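Local coordinates for protein cellulase (Xanthomonas axonopodis pv. citri, PDB 4W7W) that probably hydrolyses the beta-1,4-glucosidic bonds of cellulose and cello-oligosaccharides, as a glycoside hydrolase family 5 enzyme built on a (beta/alpha)8 barrel, at residues 70-75 with 128-133; 106-111 with 151-156; 180-185 with 218-223. All coordinates share one frame; numbering follows the deposited sequence.

Contact 1 of 3, residues 70-75 with 128-133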
loop_
_atom_site.group_PDB
_atom_site.type_symbol
_atom_site.label_atom_id
_atom_site.label_comp_id
_atom_site.label_asym_id
_atom_site.label_seq_id
_atom_site.Cartn_x
_atom_site.Cartn_y
_atom_site.Cartn_z
ATOM N N PHE A 70 -6.597 -2.305 -6.111
ATOM C CA PHE A 70 -7.827 -2.716 -6.772
ATOM C C PHE A 70 -8.970 -2.485 -5.792
ATOM O O PHE A 70 -8.750 -2.228 -4.604
ATOM C CB PHE A 70 -7.782 -4.172 -7.249
ATOM C CG PHE A 70 -7.615 -5.150 -6.138
ATOM C CD1 PHE A 70 -6.353 -5.477 -5.721
ATOM C CD2 PHE A 70 -8.699 -5.719 -5.497
ATOM C CE1 PHE A 70 -6.137 -6.361 -4.698
ATOM C CE2 PHE A 70 -8.504 -6.595 -4.442
ATOM C CZ PHE A 70 -7.221 -6.926 -4.052
ATOM N N LEU A 71 -10.193 -2.499 -6.310
ATOM C CA LEU A 71 -11.352 -2.170 -5.470
ATOM C C LEU A 71 -12.064 -3.379 -4.916
ATOM O O LEU A 71 -12.371 -4.360 -5.627
ATOM C CB LEU A 71 -12.392 -1.369 -6.231
ATOM C CG LEU A 71 -11.916 -0.029 -6.780
ATOM C CD1 LEU A 71 -13.102 0.708 -7.358
ATOM C CD2 LEU A 71 -11.237 0.797 -5.694
ATOM N N TRP A 72 -12.386 -3.285 -3.631
ATOM C CA TRP A 72 -13.220 -4.265 -2.958
ATOM C C TRP A 72 -14.511 -4.514 -3.736
ATOM O O TRP A 72 -14.915 -5.650 -3.950
ATOM C CB TRP A 72 -13.489 -3.752 -1.538
ATOM C CG TRP A 72 -14.130 -4.711 -0.595
ATOM C CD1 TRP A 72 -14.592 -5.973 -0.848
ATOM C CD2 TRP A 72 -14.411 -4.442 0.777
ATOM N NE1 TRP A 72 -15.157 -6.497 0.289
ATOM C CE2 TRP A 72 -15.044 -5.585 1.305
ATOM C CE3 TRP A 72 -14.198 -3.336 1.607
ATOM C CZ2 TRP A 72 -15.474 -5.648 2.626
ATOM C CZ3 TRP A 72 -14.643 -3.387 2.911
ATOM C CH2 TRP A 72 -15.267 -4.540 3.409
ATOM N N GLU A 73 -15.148 -3.441 -4.194
ATOM C CA GLU A 73 -16.425 -3.553 -4.887
ATOM C C GLU A 73 -16.322 -4.271 -6.218
ATOM O O GLU A 73 -17.319 -4.831 -6.693
ATOM C CB GLU A 73 -17.018 -2.174 -5.126
ATOM C CG GLU A 73 -17.303 -1.374 -3.862
ATOM C CD GLU A 73 -16.137 -0.532 -3.356
ATOM O OE1 GLU A 73 -14.976 -0.716 -3.783
ATOM O OE2 GLU A 73 -16.376 0.311 -2.466
ATOM N N ARG A 74 -15.137 -4.224 -6.844
ATOM C CA ARG A 74 -14.931 -4.879 -8.124
ATOM C C ARG A 74 -14.540 -6.342 -7.964
ATOM O O ARG A 74 -14.920 -7.160 -8.815
ATOM C CB ARG A 74 -13.907 -4.113 -8.970
ATOM C CG ARG A 74 -14.443 -2.762 -9.397
ATOM C CD ARG A 74 -13.484 -1.959 -10.268
ATOM N NE ARG A 74 -14.150 -0.738 -10.712
ATOM C CZ ARG A 74 -13.583 0.456 -10.857
ATOM N NH1 ARG A 74 -12.286 0.643 -10.671
ATOM N NH2 ARG A 74 -14.346 1.483 -11.210
ATOM N N VAL A 75 -13.828 -6.695 -6.884
ATOM C CA VAL A 75 -13.483 -8.092 -6.677
ATOM C C VAL A 75 -14.568 -8.865 -5.936
ATOM O O VAL A 75 -14.626 -10.089 -6.034
ATOM C CB VAL A 75 -12.108 -8.222 -5.980
ATOM C CG1 VAL A 75 -12.200 -8.018 -4.479
ATOM C CG2 VAL A 75 -11.452 -9.549 -6.312
ATOM N N GLY A 128 -16.800 -7.764 10.098
ATOM C CA GLY A 128 -16.727 -9.125 9.610
ATOM C C GLY A 128 -16.733 -9.221 8.098
ATOM O O GLY A 128 -16.215 -10.190 7.556
ATOM N N ALA A 129 -17.330 -8.242 7.417
ATOM C CA ALA A 129 -17.371 -8.294 5.950
ATOM C C ALA A 129 -15.952 -8.215 5.388
ATOM O O ALA A 129 -15.638 -8.889 4.411
ATOM C CB ALA A 129 -18.247 -7.200 5.359
ATOM N N LEU A 130 -15.096 -7.394 5.993
ATOM C CA LEU A 130 -13.701 -7.304 5.539
ATOM C C LEU A 130 -12.954 -8.605 5.787
ATOM O O LEU A 130 -12.143 -9.042 4.968
ATOM C CB LEU A 130 -12.989 -6.156 6.225
ATOM C CG LEU A 130 -11.521 -5.973 5.813
ATOM C CD1 LEU A 130 -11.389 -5.685 4.330
ATOM C CD2 LEU A 130 -10.886 -4.864 6.641
ATOM N N ALA A 131 -13.257 -9.257 6.912
ATOM C CA ALA A 131 -12.639 -10.552 7.208
ATOM C C ALA A 131 -13.054 -11.596 6.163
ATOM O O ALA A 131 -12.252 -12.435 5.774
ATOM C CB ALA A 131 -12.959 -11.002 8.624
ATOM N N ASP A 132 -14.310 -11.557 5.723
ATOM C CA ASP A 132 -14.764 -12.484 4.690
ATOM C C ASP A 132 -14.034 -12.264 3.369
ATOM O O ASP A 132 -13.607 -13.222 2.709
ATOM C CB ASP A 132 -16.275 -12.388 4.481
ATOM C CG ASP A 132 -16.761 -13.358 3.431
ATOM O OD1 ASP A 132 -16.894 -14.564 3.764
ATOM O OD2 ASP A 132 -17.013 -12.941 2.290
ATOM N N LEU A 133 -13.880 -11.001 2.980
ATOM C CA LEU A 133 -13.132 -10.670 1.782
ATOM C C LEU A 133 -11.737 -11.296 1.857
ATOM O O LEU A 133 -11.292 -11.981 0.927
ATOM C CB LEU A 133 -13.068 -9.151 1.627
ATOM C CG LEU A 133 -12.249 -8.554 0.479
ATOM C CD1 LEU A 133 -10.743 -8.602 0.706
ATOM C CD2 LEU A 133 -12.628 -9.177 -0.862
#
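Trp72 reaches across from the short helix 72-75 and lays its indole against the side of helix 127-141, where Ala129, Leu130 and Leu133 form the matching surface. With its CG turned opposite the backbone N (chi1 -170°), the ring projects out of its own helix and spans a gap of 8.0 Å between Trp72 CA and Leu133 CA.

Two leucines rise as bumps under the same face of the indole. Leu130 CD1 sits beneath the six-membered ring, 4.3 Å from the centroid of the Trp72 benzo ring and 16° off its normal, a CH-pi contact. Leu133 takes the five-membered end: its CG lies 3.6 Å from Trp72 NE1, and the branch CD2 carries on past Trp72 CD1. Beside these two bumps the CZ2 corner of the indole comes down on the helix backbone, with Trp72 CZ2 3.7 Å from Ala129 O and 3.8 Å from Leu130 CA. Ala129 contributes a small methyl, its CB 4.2 Å from Trp72 CZ2, at the outer rim of the six-membered ring.

Leu133 also works as a wedge: the same CD2 that flanks the indole meets Val75 CG1 at 3.8 Å, the two side chains crossing at about a right angle. No hydrogen bond joins the two segments; the indole NE1 instead bonds to Gln76 OE1, one residue beyond Val75.

Below this layer lies the barrel wall. Leu109 of strand 104-109 touches both Trp72 and Leu130, Ile91 of helix 85-100 backs Val75, and Trp163 and Thr170 of helix 160-176 close in on Leu130 from the next helix.

Contact 2 of 3, residues 106-111 with 151-156. With BGC (beta-D-glucopyranose), chain C.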
loop_
_atom_site.group_PDB
_atom_site.type_symbol
_atom_site.label_atom_id
_atom_site.label_comp_id
_atom_site.label_asym_id
_atom_site.label_seq_id
_atom_site.Cartn_x
_atom_site.Cartn_y
_atom_site.Cartn_z
ATOM N N ILE A 106 1.942 -6.982 -3.959
ATOM C CA ILE A 106 1.076 -6.586 -2.848
ATOM C C ILE A 106 -0.332 -6.372 -3.381
ATOM O O ILE A 106 -0.562 -5.497 -4.220
ATOM C CB ILE A 106 1.554 -5.313 -2.137
ATOM C CG1 ILE A 106 2.969 -5.476 -1.580
ATOM C CG2 ILE A 106 0.568 -4.920 -1.050
ATOM C CD1 ILE A 106 3.632 -4.161 -1.242
ATOM N N LEU A 107 -1.268 -7.168 -2.874
ATOM C CA LEU A 107 -2.681 -6.984 -3.184
ATOM C C LEU A 107 -3.197 -5.887 -2.273
ATOM O O LEU A 107 -3.356 -6.110 -1.064
ATOM C CB LEU A 107 -3.437 -8.287 -2.942
ATOM C CG LEU A 107 -2.965 -9.464 -3.785
ATOM C CD1 LEU A 107 -3.839 -10.683 -3.507
ATOM C CD2 LEU A 107 -2.931 -9.132 -5.272
ATOM N N ASP A 108 -3.405 -4.695 -2.832
ATOM C CA ASP A 108 -3.852 -3.527 -2.058
ATOM C C ASP A 108 -5.340 -3.327 -2.255
ATOM O O ASP A 108 -5.779 -2.871 -3.300
ATOM C CB ASP A 108 -3.078 -2.279 -2.514
ATOM C CG ASP A 108 -3.767 -0.973 -2.205
ATOM O OD1 ASP A 108 -4.566 -0.890 -1.250
ATOM O OD2 ASP A 108 -3.478 -0.028 -2.994
ATOM N N LEU A 109 -6.108 -3.716 -1.234
ATOM C CA LEU A 109 -7.552 -3.465 -1.218
ATOM C C LEU A 109 -7.732 -1.958 -0.982
ATOM O O LEU A 109 -7.603 -1.472 0.146
ATOM C CB LEU A 109 -8.229 -4.279 -0.123
ATOM C CG LEU A 109 -9.757 -4.336 -0.241
ATOM C CD1 LEU A 109 -10.184 -5.230 -1.391
ATOM C CD2 LEU A 109 -10.346 -4.843 1.062
ATOM N N HIS A 110 -7.944 -1.212 -2.062
ATOM C CA HIS A 110 -7.684 0.219 -2.047
ATOM C C HIS A 110 -8.941 0.998 -1.680
ATOM O O HIS A 110 -9.500 1.721 -2.502
ATOM C CB HIS A 110 -7.110 0.651 -3.388
ATOM C CG HIS A 110 -6.363 1.950 -3.346
ATOM N ND1 HIS A 110 -5.015 2.016 -3.064
ATOM C CD2 HIS A 110 -6.764 3.219 -3.579
ATOM C CE1 HIS A 110 -4.619 3.273 -3.141
ATOM N NE2 HIS A 110 -5.658 4.023 -3.455
ATOM N N ASN A 111 -9.379 0.833 -0.424
ATOM C CA ASN A 111 -10.760 1.158 -0.079
ATOM C C ASN A 111 -11.010 2.135 1.053
ATOM O O ASN A 111 -12.165 2.456 1.299
ATOM C CB ASN A 111 -11.580 -0.130 0.121
ATOM C CG ASN A 111 -12.191 -0.581 -1.158
ATOM O OD1 ASN A 111 -11.494 -1.115 -2.031
ATOM N ND2 ASN A 111 -13.463 -0.265 -1.344
ATOM N N LEU A 151 -3.992 -5.256 3.612
ATOM C CA LEU A 151 -5.362 -5.329 4.128
ATOM C C LEU A 151 -6.293 -4.198 3.728
ATOM O O LEU A 151 -7.461 -4.438 3.448
ATOM C CB LEU A 151 -5.356 -5.420 5.648
ATOM C CG LEU A 151 -4.628 -6.619 6.248
ATOM C CD1 LEU A 151 -4.909 -6.665 7.740
ATOM C CD2 LEU A 151 -5.016 -7.918 5.537
ATOM N N MET A 152 -5.814 -2.953 3.779
ATOM C CA MET A 152 -6.708 -1.844 3.493
ATOM C C MET A 152 -5.928 -0.580 3.244
ATOM O O MET A 152 -5.140 -0.156 4.092
ATOM C CB MET A 152 -7.638 -1.578 4.683
ATOM C CG MET A 152 -8.645 -0.470 4.454
ATOM S SD MET A 152 -9.767 -0.737 3.067
ATOM C CE MET A 152 -10.706 -2.132 3.688
ATOM N N ASN A 153 -6.177 0.075 2.124
ATOM C CA ASN A 153 -5.539 1.355 1.877
ATOM C C ASN A 153 -6.137 2.432 2.775
ATOM O O ASN A 153 -7.338 2.698 2.699
ATOM C CB ASN A 153 -5.700 1.788 0.442
ATOM C CG ASN A 153 -4.949 3.062 0.176
ATOM O OD1 ASN A 153 -3.722 3.073 0.281
ATOM N ND2 ASN A 153 -5.646 4.132 -0.137
ATOM N N GLU A 154 -5.289 3.085 3.572
ATOM C CA GLU A 154 -5.650 4.329 4.290
ATOM C C GLU A 154 -7.022 4.316 4.978
ATOM O O GLU A 154 -7.889 5.150 4.690
ATOM C CB GLU A 154 -5.517 5.541 3.368
ATOM C CG GLU A 154 -4.088 5.702 2.892
ATOM C CD GLU A 154 -3.838 6.988 2.138
ATOM O OE1 GLU A 154 -4.781 7.778 1.978
ATOM O OE2 GLU A 154 -2.668 7.189 1.704
ATOM N N PRO A 155 -7.224 3.403 5.934
ATOM C CA PRO A 155 -8.389 3.571 6.800
ATOM C C PRO A 155 -8.405 4.977 7.402
ATOM O O PRO A 155 -7.361 5.534 7.719
ATOM C CB PRO A 155 -8.165 2.536 7.911
ATOM C CG PRO A 155 -7.161 1.563 7.369
ATOM C CD PRO A 155 -6.293 2.392 6.454
ATOM N N ASN A 156 -9.596 5.538 7.545
ATOM C CA ASN A 156 -9.788 6.829 8.195
ATOM C C ASN A 156 -11.263 6.875 8.582
ATOM O O ASN A 156 -12.043 6.032 8.143
ATOM C CB ASN A 156 -9.421 7.970 7.244
ATOM C CG ASN A 156 -10.300 8.024 6.026
ATOM O OD1 ASN A 156 -10.084 7.293 5.025
ATOM N ND2 ASN A 156 -11.303 8.835 6.086
HETATM C C2 BGC C . -6.192 12.562 1.507
HETATM C C3 BGC C . -6.115 11.226 0.783
HETATM C C4 BGC C . -4.667 10.782 0.602
HETATM C C5 BGC C . -3.936 10.837 1.938
HETATM C C6 BGC C . -2.449 10.580 1.779
HETATM C C1 BGC C . -5.409 12.471 2.802
HETATM O O2 BGC C . -7.546 12.912 1.814
HETATM O O3 BGC C . -6.737 11.347 -0.496
HETATM O O4 BGC C . -4.606 9.482 0.014
HETATM O O5 BGC C . -4.053 12.136 2.518
HETATM O O6 BGC C . -1.775 10.700 3.036
#
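Asn153 lies flat on the imidazole of His110, amide and ring planes 10° apart, just past the C-terminal ends of the neighbouring strands 104-109 and 147-150. The backbone sets up the meeting: Asn153 N donates to Leu109 O at 2.9 Å, just where strand 104-109 gives way to an inverse gamma turn centred on His110.

From there the asparagine side chain can be followed outward. Its CB touches both the carboxylate and the ring, 3.4 Å from Asp108 OD1 and 3.9 Å from the centroid of the His110 ring, over the face. With CG opposite the backbone N (chi1 -176°), the chain runs alongside the histidine and in the same direction. Asn153 CG lies 3.3 Å from His110 CE1. At the tip the two branches part company: OD1 accepts a hydrogen bond from Arg67, while ND2 stays above the ring near its rim and makes no hydrogen bond to it.

The imidazole is fixed from a second direction. His110 ND1 donates to Asp108 OD2 at 2.6 Å, close to the ring plane and on the carboxylate's syn lone pair. Farther from the sugar, Met152 bends back so that its SD rests 3.5 Å from Asn111 CB.

Glu154 extends into the cleft, where its OE1 accepts a 2.6 Å hydrogen bond from glucose O4; its OE2 bonds to His224. In family 5, as across clan GH-A, an Asn-Glu pair at the end of the fourth strand carries the general acid/base, and Glu154 is consistent with that role. The stack and the bond at ND1 probably fix the orientation of His110, which touches another glucose unit.

Contact 3 of 3, residues 180-185 with 218-223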
loop_
_atom_site.group_PDB
_atom_site.type_symbol
_atom_site.label_atom_id
_atom_site.label_comp_id
_atom_site.label_asym_id
_atom_site.label_seq_id
_atom_site.Cartn_x
_atom_site.Cartn_y
_atom_site.Cartn_z
ATOM N N LYS A 180 0.296 -18.322 5.014
ATOM C CA LYS A 180 1.465 -17.852 5.752
ATOM C C LYS A 180 2.022 -16.549 5.184
ATOM O O LYS A 180 3.049 -16.062 5.637
ATOM C CB LYS A 180 2.546 -18.930 5.757
ATOM C CG LYS A 180 2.119 -20.220 6.429
ATOM C CD LYS A 180 3.223 -21.266 6.411
ATOM C CE LYS A 180 2.842 -22.508 7.209
ATOM N NZ LYS A 180 3.778 -23.637 6.960
ATOM N N ASN A 181 1.323 -15.969 4.214
ATOM C CA ASN A 181 1.803 -14.810 3.493
ATOM C C ASN A 181 2.002 -13.618 4.419
ATOM O O ASN A 181 1.340 -13.485 5.443
ATOM C CB ASN A 181 0.790 -14.394 2.428
ATOM C CG ASN A 181 0.358 -15.528 1.517
ATOM O OD1 ASN A 181 -0.224 -16.508 1.978
ATOM N ND2 ASN A 181 0.601 -15.392 0.223
ATOM N N LEU A 182 2.900 -12.720 4.031
ATOM C CA LEU A 182 3.078 -11.460 4.734
ATOM C C LEU A 182 1.782 -10.662 4.660
ATOM O O LEU A 182 1.188 -10.527 3.575
ATOM C CB LEU A 182 4.224 -10.675 4.079
ATOM C CG LEU A 182 4.503 -9.290 4.679
ATOM C CD1 LEU A 182 4.922 -9.330 6.139
ATOM C CD2 LEU A 182 5.556 -8.593 3.852
ATOM N N ILE A 183 1.360 -10.129 5.806
ATOM C CA ILE A 183 0.210 -9.245 5.905
ATOM C C ILE A 183 0.740 -7.850 6.242
ATOM O O ILE A 183 1.485 -7.682 7.215
ATOM C CB ILE A 183 -0.768 -9.702 7.012
ATOM C CG1 ILE A 183 -1.373 -11.051 6.665
ATOM C CG2 ILE A 183 -1.860 -8.661 7.196
ATOM C CD1 ILE A 183 -2.117 -11.680 7.828
ATOM N N LEU A 184 0.321 -6.863 5.456
ATOM C CA LEU A 184 0.600 -5.454 5.727
ATOM C C LEU A 184 -0.635 -4.845 6.392
ATOM O O LEU A 184 -1.715 -4.803 5.799
ATOM C CB LEU A 184 0.930 -4.681 4.454
ATOM C CG LEU A 184 2.125 -5.222 3.671
ATOM C CD1 LEU A 184 2.370 -4.331 2.466
ATOM C CD2 LEU A 184 3.368 -5.335 4.531
ATOM N N VAL A 185 -0.448 -4.375 7.623
ATOM C CA VAL A 185 -1.517 -3.867 8.487
ATOM C C VAL A 185 -1.383 -2.358 8.616
ATOM O O VAL A 185 -0.362 -1.884 9.086
ATOM C CB VAL A 185 -1.410 -4.441 9.925
ATOM C CG1 VAL A 185 -2.566 -3.958 10.789
ATOM C CG2 VAL A 185 -1.372 -5.948 9.889
ATOM N N ASN A 218 3.838 -13.175 10.820
ATOM C CA ASN A 218 4.340 -12.637 9.567
ATOM C C ASN A 218 3.543 -11.407 9.157
ATOM O O ASN A 218 2.808 -11.396 8.163
ATOM C CB ASN A 218 4.360 -13.689 8.468
ATOM C CG ASN A 218 5.256 -13.298 7.320
ATOM O OD1 ASN A 218 6.166 -12.482 7.487
ATOM N ND2 ASN A 218 5.014 -13.868 6.150
ATOM N N LEU A 219 3.757 -10.361 9.949
ATOM C CA LEU A 219 3.041 -9.104 9.849
ATOM C C LEU A 219 4.043 -7.972 9.686
ATOM O O LEU A 219 5.145 -8.041 10.228
ATOM C CB LEU A 219 2.336 -8.909 11.189
ATOM C CG LEU A 219 1.164 -7.986 11.346
ATOM C CD1 LEU A 219 0.063 -8.508 10.442
ATOM C CD2 LEU A 219 0.685 -7.996 12.797
ATOM N N ALA A 220 3.622 -6.916 9.002
ATOM C CA ALA A 220 4.330 -5.633 9.044
ATOM C C ALA A 220 3.299 -4.530 9.053
ATOM O O ALA A 220 2.199 -4.697 8.533
ATOM C CB ALA A 220 5.297 -5.488 7.871
ATOM N N PHE A 221 3.678 -3.392 9.623
ATOM C CA PHE A 221 2.791 -2.250 9.711
ATOM C C PHE A 221 3.048 -1.335 8.529
ATOM O O PHE A 221 4.180 -0.888 8.296
ATOM C CB PHE A 221 2.975 -1.552 11.058
ATOM C CG PHE A 221 2.417 -2.381 12.164
ATOM C CD1 PHE A 221 1.077 -2.310 12.479
ATOM C CD2 PHE A 221 3.191 -3.355 12.786
ATOM C CE1 PHE A 221 0.520 -3.150 13.428
ATOM C CE2 PHE A 221 2.644 -4.201 13.742
ATOM C CZ PHE A 221 1.314 -4.078 14.062
ATOM N N GLU A 222 1.984 -1.066 7.788
ATOM C CA GLU A 222 2.041 -0.201 6.620
ATOM C C GLU A 222 1.743 1.232 7.016
ATOM O O GLU A 222 0.675 1.497 7.559
ATOM C CB GLU A 222 1.006 -0.677 5.587
ATOM C CG GLU A 222 0.980 0.191 4.338
ATOM C CD GLU A 222 0.004 -0.300 3.298
ATOM O OE1 GLU A 222 -0.270 -1.518 3.273
ATOM O OE2 GLU A 222 -0.461 0.546 2.488
ATOM N N ALA A 223 2.681 2.124 6.698
ATOM C CA ALA A 223 2.492 3.554 6.873
ATOM C C ALA A 223 2.659 4.226 5.513
ATOM O O ALA A 223 3.293 3.670 4.613
ATOM C CB ALA A 223 3.478 4.135 7.876
HETATM O O HOH W 1 -2.802 -2.547 4.286
#
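Residues 183-185 and 219-221 pair in parallel, Ile183 with Leu219, Leu184 with Ala220 and Val185 with Phe221, the axes of strands 183-185 and 219-223 diverging by 43° in keeping with barrel twist. Four backbone bonds alternate between the chains: Ile183 N to Asn218 O, Ala220 N to Ile183 O, Val185 N to Ala220 O at 2.8 Å, and Glu222 N to Val185 O.

Asn218 extends this pairing at the N-terminal end. Its side-chain ND2 gives a nearly straight bond to Lys180 O (3.0 Å, 168° at the hydrogen), in plane with both groups. On the sheet face of Leu184 and Ala220, Leu184 CD2 packs 3.9 Å from Ala220 CB. Glu222 then stretches out fully, its OE1 coming 3.6 Å from Leu184 CB; a water lies 2.9 Å from both Glu222 OE1 and Leu184 O. Its other oxygen, OE2, is held by Arg67 and His224. The other face carries Ile183, Leu219 and Phe221; the modelled approach of Leu219 CD1 to Val185 there is doubtful.

That second face looks outward to the helices: Ile174 of helix 160-176 covers Ile183, and Trp254 of helix 243-258 meets Phe221 edge-to-face. Strand 147-150 flanks the pair at one edge and strand 262-268 at the other, making this one parallel step of the eight-stranded barrel.

Overall arrangement
The three contacts run from the helical shell inward to the barrel wall. Contact 1 stands back from the sugar, the Trp72 side chain about 13 Å from a bound glucose. Its centre is about 10 Å from that of contact 2, and they touch: Asn111 OD1 lies 2.8 Å from Trp72 N, probably a hydrogen bond, and Leu109 CD2 packs 3.5 Å from Leu130 CD1. Contact 3, centred about 12 Å from contact 2, joins it through Leu151 N and Leu184 O at 3.2 Å; the nearest atoms of contacts 1 and 3 are about 9 Å apart, their centres about 17 Å. Contact 2 alone holds pocket residues. Arg67 ties Asn153 to Glu222, and His224 bridges Glu222 and Glu154, making contact 3 a probable second shell.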